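Local coordinates for 5-formyl-3-hydroxy-2-methylpyridine 4-carboxylate 5-dehydrogenase (Mesorhizobium japonicum MAFF 303099, PDB 4OM8) that catalyses the NAD+-dependent oxidation of FHMPC to 5-hydroxy-6-methylpyridine-3,4-dicarboxylate in vitamin B6 degradation, and can also reduce FHMPC with NADH to 4-pyridoxic acid, at the interface of chains A and B. Coordinates in Å, arbitrary orientation; residue numbers count along the deposited sequence, not the author numbering. Chains: chain A/B, 5-formyl-3-hydroxy-2-methylpyridine 4-carboxylate 5-dehydrogenase.

All three are patches of the two-fold homodimer interface. By their C-alpha centres, contact 1 lies about 26 Å from contact 2 and about 21 Å from contact 3, while contacts 2 and 3 are about 20 Å apart. Helix 187-203 of chain A enters contacts 1 and 3, and helix 209-226 of chain B runs from contact 3, through B:Cys215, into contact 2, where it meets its two-fold mate. The axis therefore passes by the glycine pair at one edge of contact 2. Each patch recurs with the chains exchanged, joining the subunits through helices together with the strand end and loops of contact 3.

Contact 1: the interface of chains A and B. Residues chain A 192, 256-258, 262-263; chain B 241-242, 245-246, 249.
Two tyrosines from opposite subunits run antiparallel alongside one another: A:Tyr192 on helix 187-203 and B:Tyr241 on helix 238-251. They touch along ring carbons, CE2 of A:Tyr192 lying 3.3 Å from CD1 of B:Tyr241. The B:Tyr241 ring, with CG anti to the backbone N (chi1 -175°), meets methyl CG2 of A:Val262 at its edge, in the ring plane, and carries CB of B:Ser245 over one face. Its phenol OH binds a water at 2.6 Å, and that water also reaches the carbonyl O of A:Tyr192 and the side-chain OD1 of B:Asn249. The amide of B:Asn249 is thus used at both ends, for its ND2 donates to the backbone O of A:Asp257 at 2.9 Å; the bond is fairly straight (162° at H) but comes from above the carbonyl plane. Farther along, B:Lys242 runs out fully extended, and its chain crosses that of A:Leu263 at about a right angle, CE of B:Lys242 3.8 Å from CD2 of A:Leu263. The lysine NZ ends on a second water, 2.6 Å off, which is shared with the carbonyl O of A:Leu263. Between these points A:Val258 sets CG2 against CB of B:Ser246 at 3.6 Å. The patch fastens helix 238-251 of one subunit to the other, contributing to the homodimer.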
# COMPACT_ATOMS: atom_id res chain seq x y z
N TYR A 192 -6.28 1.06 8.56
CA TYR A 192 -7.30 2.02 8.93
C TYR A 192 -6.72 3.43 9.05
O TYR A 192 -7.43 4.40 8.86
CB TYR A 192 -8.03 1.58 10.22
CG TYR A 192 -9.22 0.69 9.90
CD1 TYR A 192 -9.05 -0.55 9.30
CD2 TYR A 192 -10.51 1.11 10.15
CE1 TYR A 192 -10.15 -1.35 8.97
CE2 TYR A 192 -11.61 0.34 9.83
CZ TYR A 192 -11.42 -0.89 9.25
OH TYR A 192 -12.55 -1.64 8.95
N ASP A 256 -11.93 10.76 15.08
CA ASP A 256 -12.10 9.86 16.21
C ASP A 256 -13.32 8.95 16.12
O ASP A 256 -13.60 8.19 17.04
CB ASP A 256 -12.19 10.67 17.52
CG ASP A 256 -13.32 11.71 17.49
OD1 ASP A 256 -14.23 11.62 16.65
OD2 ASP A 256 -13.29 12.64 18.33
N ASP A 257 -14.07 9.05 15.02
CA ASP A 257 -15.38 8.39 14.91
C ASP A 257 -15.65 8.03 13.45
O ASP A 257 -14.73 8.03 12.64
CB ASP A 257 -16.49 9.29 15.46
CG ASP A 257 -16.56 10.64 14.76
OD1 ASP A 257 -15.86 10.85 13.76
OD2 ASP A 257 -17.34 11.51 15.22
N VAL A 258 -16.91 7.73 13.12
CA VAL A 258 -17.24 7.34 11.75
C VAL A 258 -17.36 8.59 10.88
O VAL A 258 -17.98 9.58 11.28
CB VAL A 258 -18.54 6.51 11.67
CG1 VAL A 258 -18.78 6.02 10.24
CG2 VAL A 258 -18.46 5.34 12.61
N VAL A 262 -19.34 7.94 5.23
CA VAL A 262 -19.58 6.52 5.49
C VAL A 262 -20.94 6.32 6.16
O VAL A 262 -21.66 5.37 5.83
CB VAL A 262 -18.44 5.92 6.37
CG1 VAL A 262 -18.77 4.50 6.85
CG2 VAL A 262 -17.14 5.91 5.58
N LEU A 263 -21.30 7.22 7.09
CA LEU A 263 -22.64 7.17 7.70
C LEU A 263 -23.72 7.37 6.64
O LEU A 263 -24.75 6.71 6.66
CB LEU A 263 -22.77 8.22 8.81
CG LEU A 263 -21.92 7.94 10.04
CD1 LEU A 263 -21.98 9.11 11.03
CD2 LEU A 263 -22.35 6.63 10.71
N TYR B 241 -16.73 -1.36 7.57
CA TYR B 241 -15.87 -0.20 7.80
C TYR B 241 -16.48 0.74 8.83
O TYR B 241 -15.78 1.26 9.68
CB TYR B 241 -15.58 0.54 6.50
CG TYR B 241 -14.59 1.67 6.70
CD1 TYR B 241 -13.30 1.42 7.17
CD2 TYR B 241 -14.95 2.98 6.44
CE1 TYR B 241 -12.39 2.47 7.37
CE2 TYR B 241 -14.07 4.03 6.64
CZ TYR B 241 -12.79 3.77 7.09
OH TYR B 241 -11.93 4.83 7.29
N LYS B 242 -17.79 0.98 8.75
CA LYS B 242 -18.47 1.77 9.77
C LYS B 242 -18.29 1.16 11.18
O LYS B 242 -17.85 1.85 12.10
CB LYS B 242 -19.96 1.90 9.43
CG LYS B 242 -20.84 2.50 10.54
CD LYS B 242 -22.29 2.60 10.06
CE LYS B 242 -23.22 3.02 11.19
NZ LYS B 242 -24.63 3.17 10.68
N SER B 245 -14.40 1.23 12.17
CA SER B 245 -13.82 2.56 12.30
C SER B 245 -14.44 3.31 13.47
O SER B 245 -13.80 4.20 14.03
CB SER B 245 -13.96 3.36 11.00
OG SER B 245 -15.30 3.75 10.75
N SER B 246 -15.66 2.94 13.86
CA SER B 246 -16.35 3.58 14.98
C SER B 246 -15.55 3.51 16.28
O SER B 246 -15.67 4.39 17.13
CB SER B 246 -17.75 2.98 15.17
OG SER B 246 -17.72 1.65 15.69
N ASN B 249 -10.81 4.19 14.78
CA ASN B 249 -10.32 5.55 14.52
C ASN B 249 -9.95 6.27 15.81
O ASN B 249 -8.97 7.01 15.85
CB ASN B 249 -11.35 6.40 13.76
CG ASN B 249 -11.38 6.12 12.27
OD1 ASN B 249 -10.53 5.41 11.73
ND2 ASN B 249 -12.37 6.68 11.59
O HOH W 1 -10.18 4.36 9.21
O HOH W 2 -25.38 5.13 9.13

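Contact 2: the interface of chains A and B. Residues chain A 145-146, 221, 225, 298-299, 301-302, 305-306; chain B 217-218, 221-223, 226, 301.
Helix 209-226 of each chain passes its two-fold mate at glycine, CA of A:Gly221 3.9 Å from CA of B:Gly221; their carbonyl oxygens, both acceptors, face each other unfavourably at 3.1 Å. From this helix chain B sends out B:Tyr222, directly after the glycine, and B:Trp218, about one turn before it. B:Tyr222, CG anti to the backbone N (chi1 167°), donates its phenol OH to the carbonyl O of A:Leu298 at 2.6 Å, well above the carbonyl plane. Its ring lies between CD2 of A:Leu298 over one face and CZ3 of B:Trp218 over the centre of the other, with CG1 of A:Val301 at its edge. B:Trp218, CG beside the backbone N (chi1 -76°), takes CG of A:Pro146 on its face, 3.6 Å from the centroid of the six-membered ring, in CH-pi contact. CH2 of B:Trp218, at the far rim, meets CB of A:Leu305 at 3.6 Å. Beyond the same edge, on the proline's side, CG of A:Arg302 lies 3.8 Å from CZ3 of B:Trp218; its NE is salt-bridged to OE2 of A:Glu306 at 2.6 Å, and CB of A:Pro146 covers one guanidinium face. Here helix 209-226 of chain B packs against its counterpart, helix 284-305 and the 145-146 loop of chain A, beside the two-fold axis.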
# COMPACT_ATOMS: atom_id res chain seq x y z
N ILE A 145 -2.84 -14.36 0.48
CA ILE A 145 -2.01 -13.46 1.27
C ILE A 145 -1.09 -14.30 2.17
O ILE A 145 -1.59 -15.07 2.99
CB ILE A 145 -2.83 -12.50 2.16
CG1 ILE A 145 -4.04 -11.93 1.41
CG2 ILE A 145 -1.92 -11.40 2.78
CD1 ILE A 145 -3.67 -11.19 0.14
N PRO A 146 0.24 -14.16 2.02
CA PRO A 146 1.13 -15.11 2.71
C PRO A 146 1.50 -14.75 4.15
O PRO A 146 2.21 -15.50 4.82
CB PRO A 146 2.38 -15.11 1.83
CG PRO A 146 2.43 -13.70 1.30
CD PRO A 146 0.97 -13.29 1.08
N GLY A 221 0.47 1.78 -2.79
CA GLY A 221 0.39 0.33 -2.67
C GLY A 221 1.43 -0.40 -3.53
O GLY A 221 2.12 -1.30 -3.07
N ALA A 225 4.27 -2.60 -1.73
CA ALA A 225 4.32 -4.05 -2.01
C ALA A 225 5.76 -4.54 -2.20
O ALA A 225 6.12 -5.65 -1.79
CB ALA A 225 3.49 -4.38 -3.24
N LEU A 298 -3.56 -10.75 -8.18
CA LEU A 298 -2.92 -11.05 -6.90
C LEU A 298 -1.96 -12.22 -7.01
O LEU A 298 -0.83 -12.16 -6.50
CB LEU A 298 -3.97 -11.34 -5.82
CG LEU A 298 -4.72 -10.12 -5.27
CD1 LEU A 298 -5.87 -10.59 -4.39
CD2 LEU A 298 -3.79 -9.18 -4.50
N VAL A 299 -2.38 -13.27 -7.70
CA VAL A 299 -1.50 -14.42 -7.84
C VAL A 299 -0.24 -14.06 -8.64
O VAL A 299 0.88 -14.37 -8.22
CB VAL A 299 -2.24 -15.62 -8.48
CG1 VAL A 299 -1.24 -16.69 -8.92
CG2 VAL A 299 -3.23 -16.19 -7.46
N VAL A 301 1.17 -11.10 -9.21
CA VAL A 301 1.99 -10.12 -8.50
C VAL A 301 2.77 -10.80 -7.37
O VAL A 301 3.95 -10.55 -7.17
CB VAL A 301 1.13 -8.97 -7.95
CG1 VAL A 301 1.91 -8.15 -6.92
CG2 VAL A 301 0.63 -8.10 -9.09
N ARG A 302 2.10 -11.69 -6.64
CA ARG A 302 2.78 -12.35 -5.53
C ARG A 302 4.02 -13.11 -5.99
O ARG A 302 5.07 -13.04 -5.34
CB ARG A 302 1.82 -13.29 -4.79
CG ARG A 302 2.57 -14.26 -3.89
CD ARG A 302 1.69 -14.99 -2.90
NE ARG A 302 2.49 -16.04 -2.27
CZ ARG A 302 2.01 -16.96 -1.43
NH1 ARG A 302 0.73 -16.99 -1.11
NH2 ARG A 302 2.84 -17.86 -0.93
N LEU A 305 6.80 -10.72 -6.40
CA LEU A 305 7.28 -10.17 -5.14
C LEU A 305 8.14 -11.17 -4.39
O LEU A 305 9.03 -10.78 -3.61
CB LEU A 305 6.10 -9.73 -4.27
CG LEU A 305 5.30 -8.53 -4.76
CD1 LEU A 305 4.15 -8.25 -3.82
CD2 LEU A 305 6.18 -7.30 -4.90
N GLU A 306 7.88 -12.45 -4.64
CA GLU A 306 8.63 -13.54 -4.04
C GLU A 306 9.95 -13.83 -4.75
O GLU A 306 10.71 -14.69 -4.32
CB GLU A 306 7.79 -14.81 -4.03
CG GLU A 306 6.64 -14.74 -3.09
CD GLU A 306 5.75 -15.96 -3.18
OE1 GLU A 306 5.70 -16.62 -4.25
OE2 GLU A 306 5.09 -16.25 -2.17
N SER B 217 3.74 -4.66 3.72
CA SER B 217 3.95 -4.98 2.31
C SER B 217 2.94 -6.00 1.81
O SER B 217 2.33 -5.82 0.75
CB SER B 217 5.36 -5.50 2.07
OG SER B 217 6.28 -4.42 2.08
N TRP B 218 2.77 -7.09 2.55
CA TRP B 218 1.92 -8.16 2.10
C TRP B 218 0.45 -7.97 2.44
O TRP B 218 -0.43 -8.33 1.65
CB TRP B 218 2.40 -9.48 2.67
CG TRP B 218 3.63 -10.00 2.00
CD1 TRP B 218 4.89 -10.10 2.52
CD2 TRP B 218 3.70 -10.54 0.67
NE1 TRP B 218 5.75 -10.66 1.59
CE2 TRP B 218 5.04 -10.93 0.45
CE3 TRP B 218 2.77 -10.71 -0.36
CZ2 TRP B 218 5.46 -11.51 -0.75
CZ3 TRP B 218 3.19 -11.28 -1.55
CH2 TRP B 218 4.52 -11.67 -1.73
N GLY B 221 0.10 -3.15 1.11
CA GLY B 221 0.58 -2.65 -0.18
C GLY B 221 0.23 -3.57 -1.35
O GLY B 221 -0.27 -3.14 -2.39
N TYR B 222 0.49 -4.86 -1.16
CA TYR B 222 0.19 -5.89 -2.15
C TYR B 222 -1.28 -5.83 -2.57
O TYR B 222 -1.59 -5.81 -3.76
CB TYR B 222 0.57 -7.25 -1.54
CG TYR B 222 0.11 -8.51 -2.22
CD1 TYR B 222 0.32 -8.74 -3.57
CD2 TYR B 222 -0.48 -9.52 -1.46
CE1 TYR B 222 -0.08 -9.94 -4.15
CE2 TYR B 222 -0.87 -10.70 -2.02
CZ TYR B 222 -0.68 -10.91 -3.37
OH TYR B 222 -1.09 -12.12 -3.91
N LYS B 223 -2.18 -5.76 -1.59
CA LYS B 223 -3.61 -5.69 -1.85
C LYS B 223 -4.02 -4.38 -2.53
O LYS B 223 -4.76 -4.38 -3.51
CB LYS B 223 -4.38 -5.86 -0.53
CG LYS B 223 -5.89 -5.72 -0.63
CD LYS B 223 -6.59 -6.19 0.67
CE LYS B 223 -6.51 -7.71 0.86
NZ LYS B 223 -7.04 -8.19 2.18
N VAL B 226 -3.49 -3.71 -6.26
CA VAL B 226 -4.50 -4.30 -7.13
C VAL B 226 -5.88 -3.67 -6.93
O VAL B 226 -6.65 -3.52 -7.88
CB VAL B 226 -4.59 -5.82 -6.86
CG1 VAL B 226 -5.66 -6.47 -7.70
CG2 VAL B 226 -3.23 -6.48 -7.13
N VAL B 301 5.95 -5.98 -11.75
CA VAL B 301 4.66 -5.83 -11.09
C VAL B 301 3.77 -4.86 -11.86
O VAL B 301 2.58 -5.11 -12.06
CB VAL B 301 4.85 -5.35 -9.64
CG1 VAL B 301 3.52 -4.86 -9.05
CG2 VAL B 301 5.45 -6.47 -8.78

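Contact 3: the interface of chains A and B. Residues chain A 149, 176-180, 182, 186-187, 189; chain B 201, 204-207, 215.
The end of strand 174-178 and the loop after it in chain A receive the turn of chain B that joins helix 187-203 to helix 209-226. Backbone meets backbone first: N of A:Lys179 donates to the carbonyl O of B:Val206 at 2.7 Å, nearly straight (171° at H) and in the carbonyl plane. A:Lys180 is extended beyond CG, and its ammonium NZ donates a hydrogen bond to the carbonyl O of B:Arg204 at 2.6 Å, almost along the C=O axis (171°). B:Val206 fills the middle: its CG1, anti to the backbone N, sits 3.8 Å from CG1 of A:Val178, the two valines parallel neighbours, and equally near CG2 of A:Val186, which runs antiparallel alongside it. The B:Ile207 chain crosses A:Val186 at a slant and touches both its methyls with CD1. Beside this apolar core the side chains of A:Arg189 and B:Arg204 cross nearly perpendicularly, their guanidinium planes 72° apart, with NH2 of B:Arg204 over the face of A:Arg189 near its rim. The like charges may be eased by the water that both bind, and a second water joins B:Arg204 NH1 to A:Lys180 NZ. At the other end SG of B:Cys215 rests against CG1 of A:Val186 at 3.7 Å. Close by, OE2 of A:Glu149 takes two backbone N-H groups, that of A:Glu187 at 2.9 Å from above the carboxylate plane and that of A:Val186 at 2.9 Å on its syn lone pair.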
# COMPACT_ATOMS: atom_id res chain seq x y z
N GLU A 149 -0.60 -12.67 11.17
CA GLU A 149 -0.24 -12.07 12.45
C GLU A 149 -0.44 -13.06 13.59
O GLU A 149 -1.47 -13.74 13.65
CB GLU A 149 -1.06 -10.82 12.72
CG GLU A 149 -0.81 -9.66 11.75
CD GLU A 149 -1.71 -8.50 12.04
OE1 GLU A 149 -2.94 -8.66 11.87
OE2 GLU A 149 -1.20 -7.44 12.44
N VAL A 176 4.15 -12.78 11.49
CA VAL A 176 4.68 -11.61 12.19
C VAL A 176 4.11 -11.60 13.60
O VAL A 176 2.91 -11.77 13.81
CB VAL A 176 4.37 -10.28 11.45
CG1 VAL A 176 5.06 -10.24 10.10
CG2 VAL A 176 2.88 -10.07 11.30
N VAL A 177 5.00 -11.44 14.57
CA VAL A 177 4.59 -11.44 15.96
C VAL A 177 4.21 -10.03 16.40
O VAL A 177 5.00 -9.08 16.29
CB VAL A 177 5.71 -12.01 16.85
CG1 VAL A 177 5.34 -11.88 18.31
CG2 VAL A 177 5.97 -13.48 16.50
N VAL A 178 2.98 -9.91 16.89
CA VAL A 178 2.44 -8.65 17.40
C VAL A 178 2.57 -8.73 18.91
O VAL A 178 1.98 -9.60 19.55
CB VAL A 178 0.99 -8.44 16.96
CG1 VAL A 178 0.39 -7.16 17.59
CG2 VAL A 178 0.92 -8.41 15.43
N LYS A 179 3.39 -7.84 19.47
CA LYS A 179 3.90 -7.98 20.83
C LYS A 179 3.03 -7.33 21.89
O LYS A 179 3.31 -7.46 23.08
CB LYS A 179 5.32 -7.41 20.91
CG LYS A 179 6.31 -8.18 20.04
CD LYS A 179 7.62 -7.44 19.82
CE LYS A 179 8.63 -7.73 20.91
NZ LYS A 179 9.92 -7.05 20.60
N LYS A 180 1.99 -6.64 21.45
CA LYS A 180 0.98 -6.11 22.37
C LYS A 180 -0.40 -6.35 21.77
O LYS A 180 -0.59 -6.21 20.56
CB LYS A 180 1.21 -4.62 22.66
CG LYS A 180 2.54 -4.32 23.34
CD LYS A 180 2.70 -2.84 23.69
CE LYS A 180 4.11 -2.57 24.20
NZ LYS A 180 4.35 -1.12 24.47
N VAL A 182 -3.06 -4.82 21.03
CA VAL A 182 -3.67 -3.53 20.75
C VAL A 182 -4.82 -3.66 19.75
O VAL A 182 -4.83 -4.60 18.94
CB VAL A 182 -2.63 -2.53 20.19
CG1 VAL A 182 -1.56 -2.26 21.24
CG2 VAL A 182 -2.00 -3.03 18.90
N VAL A 186 -1.58 -5.06 14.11
CA VAL A 186 -0.75 -4.14 13.33
C VAL A 186 -1.35 -3.85 11.96
O VAL A 186 -1.52 -2.67 11.59
CB VAL A 186 0.69 -4.67 13.15
CG1 VAL A 186 1.47 -3.84 12.12
CG2 VAL A 186 1.39 -4.65 14.51
N GLU A 187 -1.69 -4.90 11.22
CA GLU A 187 -2.14 -4.76 9.83
C GLU A 187 -3.33 -3.81 9.71
O GLU A 187 -3.29 -2.83 8.96
CB GLU A 187 -2.51 -6.13 9.25
CG GLU A 187 -3.02 -6.08 7.83
CD GLU A 187 -3.66 -7.39 7.43
OE1 GLU A 187 -4.51 -7.88 8.19
OE2 GLU A 187 -3.31 -7.92 6.36
N ARG A 189 -4.48 -1.72 11.85
CA ARG A 189 -4.20 -0.36 12.34
C ARG A 189 -3.59 0.49 11.24
O ARG A 189 -4.02 1.63 11.00
CB ARG A 189 -3.25 -0.39 13.54
CG ARG A 189 -3.89 -0.94 14.80
CD ARG A 189 -2.99 -0.73 16.01
NE ARG A 189 -2.86 0.65 16.45
CZ ARG A 189 -3.66 1.23 17.33
NH1 ARG A 189 -4.66 0.57 17.89
NH2 ARG A 189 -3.44 2.50 17.67
N LEU B 201 3.80 2.25 15.92
CA LEU B 201 3.74 0.88 16.39
C LEU B 201 5.14 0.30 16.62
O LEU B 201 5.35 -0.47 17.58
CB LEU B 201 2.96 0.02 15.39
CG LEU B 201 1.47 0.38 15.33
CD1 LEU B 201 0.80 -0.25 14.13
CD2 LEU B 201 0.76 -0.04 16.60
N ARG B 204 6.68 2.06 19.87
CA ARG B 204 6.20 1.66 21.19
C ARG B 204 6.25 0.15 21.40
O ARG B 204 5.65 -0.38 22.34
CB ARG B 204 4.80 2.19 21.44
CG ARG B 204 3.70 1.68 20.56
CD ARG B 204 2.54 2.67 20.70
NE ARG B 204 1.32 2.30 19.98
CZ ARG B 204 0.28 1.69 20.53
NH1 ARG B 204 0.32 1.33 21.81
NH2 ARG B 204 -0.80 1.42 19.81
N GLY B 205 7.00 -0.54 20.54
CA GLY B 205 7.34 -1.93 20.77
C GLY B 205 6.25 -2.94 20.46
O GLY B 205 6.25 -4.05 21.00
N VAL B 206 5.32 -2.57 19.59
CA VAL B 206 4.27 -3.51 19.20
C VAL B 206 4.82 -4.52 18.20
O VAL B 206 4.36 -5.65 18.15
CB VAL B 206 3.04 -2.76 18.62
CG1 VAL B 206 1.96 -3.74 18.15
CG2 VAL B 206 2.47 -1.79 19.67
N ILE B 207 5.83 -4.13 17.43
CA ILE B 207 6.31 -5.00 16.35
C ILE B 207 7.71 -4.56 15.90
O ILE B 207 8.00 -3.36 15.88
CB ILE B 207 5.30 -5.00 15.16
CG1 ILE B 207 5.67 -6.02 14.09
CG2 ILE B 207 5.16 -3.58 14.54
CD1 ILE B 207 4.55 -6.22 13.05
N CYS B 215 4.44 -7.30 7.32
CA CYS B 215 3.03 -7.13 7.59
C CYS B 215 2.37 -6.18 6.60
O CYS B 215 1.34 -6.49 6.01
CB CYS B 215 2.85 -6.63 9.03
SG CYS B 215 1.12 -6.54 9.57
O HOH W 3 -0.37 3.19 17.47
O HOH W 4 2.23 0.91 23.84